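PDB 2ZTS: KaiC domain-containing protein, which probably binds ATP, with magnesium, in a Walker-type site of a KaiC-like ATPase domain and assembles with copies of itself. Local coordinates for the interface of chains A and B. Coordinates in Å, arbitrary orientation; residue numbers count along the deposited sequence, not the author numbering. Chains: chain A/B, Putative uncharacterized protein PH0186.

The interface of chains A and B. Residues chain A 193, 196-197; chain B 39, 68, 145, 149, 180, 191.
A:Phe197 inserts its ring into a pocket of chain B, an example of a subunit contact built next to a P-loop, in a deposited assembly of six that is probably the KaiC-like hexamer. Over one face lie the methyl CD1 of B:Leu149, towards the CG side of the ring, and the ring carbon CB of B:Pro145, 3.5 Å from A:Phe197 CE1. Beyond the other face the carboxylate of B:Glu180 runs roughly parallel to the ring (planes 20° apart) but is offset past the CZ/CE1 rim, with OE2 3.7 Å from A:Phe197 CZ. At the edge, B:Glu68 brings OE2 into the ring plane, 3.8 Å from CD1 of A:Phe197. With CG anti to its carbonyl carbon (chi1 -67°), A:Phe197 points away from the short 3-10 helix 195-198 and into chain B. Replacing it with an alanine would probably open a gap between B:Leu149 and B:Pro145 on one side and B:Glu180 on the other, and take the ring edge away from B:Glu68.

Polar contacts flank the ring. B:Arg191, extended as far as NE, sets its guanidinium nearly perpendicular to the ring, NH1 lying 3.8 Å from A:Phe197 CE2. The same NH1 donates to the backbone O of A:Gly193 across 2.9 Å, a bent bond (135° at hydrogen) tilted from both planes; that O itself lies in the ring plane at the edge. On the other flank a water joins the subunits, lying 2.9 Å from A:Glu196 OE2 and 2.6 Å from B:Glu180 OE2, and so spans two nearly coplanar carboxylates.

The hydroxyl OG1 of B:Thr39, which also packs against the A:Glu196 chain, helps to position B:Glu180: it donates to OE2 over 2.6 Å, coming from above the carboxylate plane. B:Thr39 belongs to the P-loop, and B:Glu68 is probably one of the paired catalytic glutamates of the KaiC family. The contact thus ties A:Gly193 and the 3-10 helix of chain A to the active-site rim of chain B, and in the six-subunit assembly it may couple packing between neighbours to the state of the nucleotide.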
loop_
_atom_site.group_PDB
_atom_site.type_symbol
_atom_site.label_atom_id
_atom_site.label_comp_id
_atom_site.label_asym_id
_atom_site.label_seq_id
_atom_site.Cartn_x
_atom_site.Cartn_y
_atom_site.Cartn_z
ATOM N N GLY A 193 -3.694 -9.667 -11.442
ATOM C CA GLY A 193 -5.120 -9.435 -11.299
ATOM C C GLY A 193 -5.910 -9.632 -12.562
ATOM O O GLY A 193 -7.046 -9.171 -12.668
ATOM N N GLU A 196 -7.204 -14.588 -13.882
ATOM C CA GLU A 196 -8.480 -15.192 -13.447
ATOM C C GLU A 196 -9.627 -14.810 -14.357
ATOM O O GLU A 196 -10.576 -15.540 -14.449
ATOM C CB GLU A 196 -8.822 -14.807 -11.994
ATOM C CG GLU A 196 -8.920 -13.282 -11.757
ATOM C CD GLU A 196 -7.635 -12.696 -11.148
ATOM O OE1 GLU A 196 -6.524 -13.030 -11.612
ATOM O OE2 GLU A 196 -7.733 -11.901 -10.195
ATOM N N PHE A 197 -9.548 -13.708 -15.097
ATOM C CA PHE A 197 -10.610 -13.430 -16.048
ATOM C C PHE A 197 -10.582 -14.270 -17.328
ATOM O O PHE A 197 -11.513 -14.167 -18.121
ATOM C CB PHE A 197 -10.618 -11.952 -16.419
ATOM C CG PHE A 197 -10.995 -11.087 -15.268
ATOM C CD1 PHE A 197 -12.302 -10.831 -15.011
ATOM C CD2 PHE A 197 -10.033 -10.654 -14.384
ATOM C CE1 PHE A 197 -12.646 -10.081 -13.909
ATOM C CE2 PHE A 197 -10.348 -9.891 -13.317
ATOM C CZ PHE A 197 -11.675 -9.595 -13.068
ATOM N N THR B 39 -13.429 -13.771 -7.290
ATOM C CA THR B 39 -13.509 -14.859 -8.218
ATOM C C THR B 39 -14.231 -16.051 -7.641
ATOM O O THR B 39 -13.838 -16.620 -6.653
ATOM C CB THR B 39 -12.099 -15.318 -8.570
ATOM O OG1 THR B 39 -11.354 -14.178 -9.029
ATOM C CG2 THR B 39 -12.134 -16.253 -9.764
ATOM N N GLU B 68 -17.364 -11.958 -20.608
ATOM C CA GLU B 68 -16.505 -12.890 -19.906
ATOM C C GLU B 68 -16.494 -14.270 -20.626
ATOM O O GLU B 68 -15.569 -15.045 -20.469
ATOM C CB GLU B 68 -16.887 -12.931 -18.429
ATOM C CG GLU B 68 -15.797 -13.542 -17.496
ATOM C CD GLU B 68 -15.449 -12.778 -16.230
ATOM O OE1 GLU B 68 -14.719 -13.449 -15.370
ATOM O OE2 GLU B 68 -15.843 -11.552 -16.090
ATOM N N PRO B 145 -15.242 -5.404 -15.201
ATOM C CA PRO B 145 -13.844 -5.654 -15.523
ATOM C C PRO B 145 -13.605 -6.201 -16.944
ATOM O O PRO B 145 -12.533 -5.960 -17.493
ATOM C CB PRO B 145 -13.424 -6.681 -14.496
ATOM C CG PRO B 145 -14.351 -6.467 -13.328
ATOM C CD PRO B 145 -15.633 -6.145 -13.985
ATOM N N LEU B 149 -10.854 -4.373 -19.270
ATOM C CA LEU B 149 -9.682 -5.091 -19.757
ATOM C C LEU B 149 -9.517 -5.098 -21.267
ATOM O O LEU B 149 -8.414 -5.300 -21.729
ATOM C CB LEU B 149 -9.678 -6.490 -19.267
ATOM C CG LEU B 149 -9.407 -6.616 -17.781
ATOM C CD1 LEU B 149 -9.730 -8.053 -17.405
ATOM C CD2 LEU B 149 -8.003 -6.175 -17.428
ATOM N N GLU B 180 -15.677 -7.381 -9.834
ATOM C CA GLU B 180 -14.910 -8.324 -9.074
ATOM C C GLU B 180 -13.731 -7.648 -8.360
ATOM O O GLU B 180 -12.882 -7.023 -8.988
ATOM C CB GLU B 180 -14.470 -9.426 -10.020
ATOM C CG GLU B 180 -13.661 -10.542 -9.406
ATOM C CD GLU B 180 -13.553 -11.777 -10.303
ATOM O OE1 GLU B 180 -14.669 -12.231 -10.793
ATOM O OE2 GLU B 180 -12.352 -12.246 -10.520
ATOM N N ARG B 191 -13.825 -3.276 -8.270
ATOM C CA ARG B 191 -12.496 -3.339 -8.841
ATOM C C ARG B 191 -11.869 -1.934 -8.950
ATOM O O ARG B 191 -10.692 -1.772 -8.679
ATOM C CB ARG B 191 -12.535 -3.959 -10.238
ATOM C CG ARG B 191 -11.115 -4.379 -10.720
ATOM C CD ARG B 191 -11.135 -5.315 -11.897
ATOM N NE ARG B 191 -9.916 -5.167 -12.693
ATOM C CZ ARG B 191 -8.785 -5.892 -12.610
ATOM N NH1 ARG B 191 -8.647 -6.897 -11.779
ATOM N NH2 ARG B 191 -7.758 -5.566 -13.391
HETATM O O HOH W 1 -10.351 -10.736 -9.684
#